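Local coordinates for protein magnesium-protoporphyrin O-methyltransferase (Synechocystis sp., PDB 4QDJ) that transfers a methyl group from S-adenosylmethionine to a propionate of Mg-protoporphyrin IX, forming its monomethyl ester during chlorophyll biosynthesis, at residues D7-V12 with D120-G125. Numbering follows the deposited sequence.
Sequences DDKTIV and DLAQLG. With SAM (S-adenosylmethionine), chain B.
Lys9, on the first turn of helix 8-16, reaches the loop residue Asp120 and closes a salt bridge, NZ lying 2.6 Å from OD2. OD2 receives the ammonium on its syn lone pair. A long residue suits this place because the backbones stay well apart; the lysine chain, extended beyond CG, crosses the aspartate at about a right angle, NZ also touching Ala122 CB at 3.4 Å. Asp120 suits its place by having two oxygens. CG anti to the backbone N (chi1 170°) swings the carboxylate toward Lys9 and the adenine, where OD1 accepts from adenine N6 at 3.0 Å and weakly from Ala122 N, leaving OD2 for the lysine. Cutting Lys9 back to an alanine is likely to leave OD2 without its charged mate and the carboxylate freer to turn. The tight part is at the cofactor: Leu121 N donates to adenine N1 at 2.9 Å, its buried side chain lies over the ring face at N1, and Val12 CG1 lies 3.4 Å from C8. The lysine bridge itself is a sparse surface contact. Recognition of the adenine edge by an acidic side chain and the next backbone N-H, after strand 115-118, is typical of class I SAM-dependent methyltransferases.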
loop_
_atom_site.group_PDB
_atom_site.type_symbol
_atom_site.label_atom_id
_atom_site.label_comp_id
_atom_site.label_asym_id
_atom_site.label_seq_id
_atom_site.Cartn_x
_atom_site.Cartn_y
_atom_site.Cartn_z
ATOM N N ASP A 7 -20.815 -4.684 -2.839
ATOM C CA ASP A 7 -19.953 -4.687 -1.661
ATOM C C ASP A 7 -18.814 -3.689 -1.846
ATOM O O ASP A 7 -18.510 -3.287 -2.970
ATOM C CB ASP A 7 -19.426 -6.093 -1.341
ATOM C CG ASP A 7 -18.244 -6.488 -2.200
ATOM O OD1 ASP A 7 -18.296 -6.269 -3.425
ATOM O OD2 ASP A 7 -17.260 -7.022 -1.646
ATOM N N ASP A 8 -18.202 -3.283 -0.737
ATOM C CA ASP A 8 -17.196 -2.224 -0.749
ATOM C C ASP A 8 -16.036 -2.506 -1.701
ATOM O O ASP A 8 -15.584 -1.611 -2.412
ATOM C CB ASP A 8 -16.673 -1.963 0.665
ATOM C CG ASP A 8 -17.762 -1.497 1.611
ATOM O OD1 ASP A 8 -18.827 -1.060 1.124
ATOM O OD2 ASP A 8 -17.553 -1.561 2.841
ATOM N N LYS A 9 -15.568 -3.751 -1.715
ATOM C CA LYS A 9 -14.467 -4.146 -2.590
ATOM C C LYS A 9 -14.799 -3.929 -4.062
ATOM O O LYS A 9 -13.953 -3.484 -4.834
ATOM C CB LYS A 9 -14.085 -5.608 -2.356
ATOM C CG LYS A 9 -13.349 -5.857 -1.057
ATOM C CD LYS A 9 -13.049 -7.333 -0.878
ATOM C CE LYS A 9 -12.319 -7.594 0.429
ATOM N NZ LYS A 9 -12.071 -9.044 0.633
ATOM N N THR A 10 -16.032 -4.244 -4.446
ATOM C CA THR A 10 -16.458 -4.082 -5.831
ATOM C C THR A 10 -16.522 -2.608 -6.211
ATOM O O THR A 10 -16.089 -2.222 -7.297
ATOM C CB THR A 10 -17.828 -4.740 -6.084
ATOM O OG1 THR A 10 -17.755 -6.131 -5.748
ATOM C CG2 THR A 10 -18.233 -4.595 -7.543
ATOM N N ILE A 11 -17.056 -1.790 -5.309
ATOM C CA ILE A 11 -17.142 -0.352 -5.535
ATOM C C ILE A 11 -15.751 0.245 -5.732
ATOM O O ILE A 11 -15.519 1.015 -6.663
ATOM C CB ILE A 11 -17.848 0.363 -4.366
ATOM C CG1 ILE A 11 -19.292 -0.127 -4.233
ATOM C CG2 ILE A 11 -17.822 1.870 -4.565
ATOM C CD1 ILE A 11 -20.061 0.530 -3.106
ATOM N N VAL A 12 -14.824 -0.126 -4.857
ATOM C CA VAL A 12 -13.456 0.368 -4.948
ATOM C C VAL A 12 -12.766 -0.143 -6.213
ATOM O O VAL A 12 -12.133 0.629 -6.932
ATOM C CB VAL A 12 -12.635 -0.006 -3.700
ATOM C CG1 VAL A 12 -11.191 0.436 -3.862
ATOM C CG2 VAL A 12 -13.251 0.626 -2.460
ATOM N N ASP A 120 -7.513 -9.416 -4.922
ATOM C CA ASP A 120 -7.950 -8.859 -3.648
ATOM C C ASP A 120 -6.950 -9.296 -2.583
ATOM O O ASP A 120 -6.609 -10.473 -2.495
ATOM C CB ASP A 120 -9.360 -9.380 -3.336
ATOM C CG ASP A 120 -9.827 -9.056 -1.925
ATOM O OD1 ASP A 120 -9.323 -8.096 -1.308
ATOM O OD2 ASP A 120 -10.731 -9.770 -1.440
ATOM N N LEU A 121 -6.468 -8.349 -1.783
ATOM C CA LEU A 121 -5.434 -8.654 -0.795
ATOM C C LEU A 121 -5.883 -9.706 0.218
ATOM O O LEU A 121 -5.058 -10.420 0.788
ATOM C CB LEU A 121 -4.937 -7.382 -0.095
ATOM C CG LEU A 121 -5.891 -6.537 0.754
ATOM C CD1 LEU A 121 -6.013 -7.071 2.180
ATOM C CD2 LEU A 121 -5.420 -5.091 0.764
ATOM N N ALA A 122 -7.193 -9.811 0.423
ATOM C CA ALA A 122 -7.745 -10.798 1.346
ATOM C C ALA A 122 -7.612 -12.223 0.809
ATOM O O ALA A 122 -7.852 -13.189 1.532
ATOM C CB ALA A 122 -9.199 -10.481 1.658
ATOM N N GLN A 123 -7.225 -12.350 -0.457
ATOM C CA GLN A 123 -7.084 -13.661 -1.083
ATOM C C GLN A 123 -5.623 -14.064 -1.273
ATOM O O GLN A 123 -5.332 -15.139 -1.799
ATOM C CB GLN A 123 -7.823 -13.699 -2.423
ATOM C CG GLN A 123 -9.319 -13.450 -2.306
ATOM C CD GLN A 123 -10.016 -14.492 -1.452
ATOM O OE1 GLN A 123 -9.733 -15.686 -1.553
ATOM N NE2 GLN A 123 -10.930 -14.042 -0.600
ATOM N N LEU A 124 -4.707 -13.204 -0.840
ATOM C CA LEU A 124 -3.281 -13.488 -0.961
ATOM C C LEU A 124 -2.867 -14.659 -0.079
ATOM O O LEU A 124 -3.410 -14.854 1.010
ATOM C CB LEU A 124 -2.454 -12.256 -0.596
ATOM C CG LEU A 124 -2.553 -11.046 -1.526
ATOM C CD1 LEU A 124 -1.785 -9.875 -0.940
ATOM C CD2 LEU A 124 -2.033 -11.389 -2.913
ATOM N N GLY A 125 -1.900 -15.432 -0.558
ATOM C CA GLY A 125 -1.356 -16.540 0.206
ATOM C C GLY A 125 0.152 -16.441 0.313
ATOM O O GLY A 125 0.742 -15.426 -0.058
HETATM N N SAM B . -0.451 1.464 -2.117
HETATM C CA SAM B . -0.345 2.248 -3.345
HETATM C C SAM B . 0.490 3.501 -3.117
HETATM O O SAM B . 0.574 4.007 -1.997
HETATM O OXT SAM B . 1.101 4.028 -4.047
HETATM C CB SAM B . -1.714 2.603 -3.928
HETATM C CG SAM B . -2.663 3.403 -3.037
HETATM S SD SAM B . -4.207 3.827 -3.895
HETATM C CE SAM B . -4.820 5.204 -2.892
HETATM C "C5'" SAM B . -5.290 2.513 -3.294
HETATM C "C4'" SAM B . -5.113 1.230 -4.090
HETATM O "O4'" SAM B . -5.583 0.149 -3.314
HETATM C "C3'" SAM B . -5.901 1.221 -5.394
HETATM O "O3'" SAM B . -5.029 0.907 -6.454
HETATM C "C2'" SAM B . -6.909 0.103 -5.218
HETATM O "O2'" SAM B . -7.143 -0.598 -6.420
HETATM C "C1'" SAM B . -6.235 -0.761 -4.166
HETATM N N9 SAM B . -7.170 -1.596 -3.402
HETATM C C8 SAM B . -8.350 -1.214 -2.825
HETATM N N7 SAM B . -8.892 -2.296 -2.219
HETATM C C5 SAM B . -8.070 -3.354 -2.404
HETATM C C6 SAM B . -8.143 -4.679 -2.002
HETATM N N6 SAM B . -9.182 -5.110 -1.292
HETATM N N1 SAM B . -7.129 -5.545 -2.352
HETATM C C2 SAM B . -6.052 -5.098 -3.088
HETATM N N3 SAM B . -5.988 -3.779 -3.487
HETATM C C4 SAM B . -6.982 -2.925 -3.144
#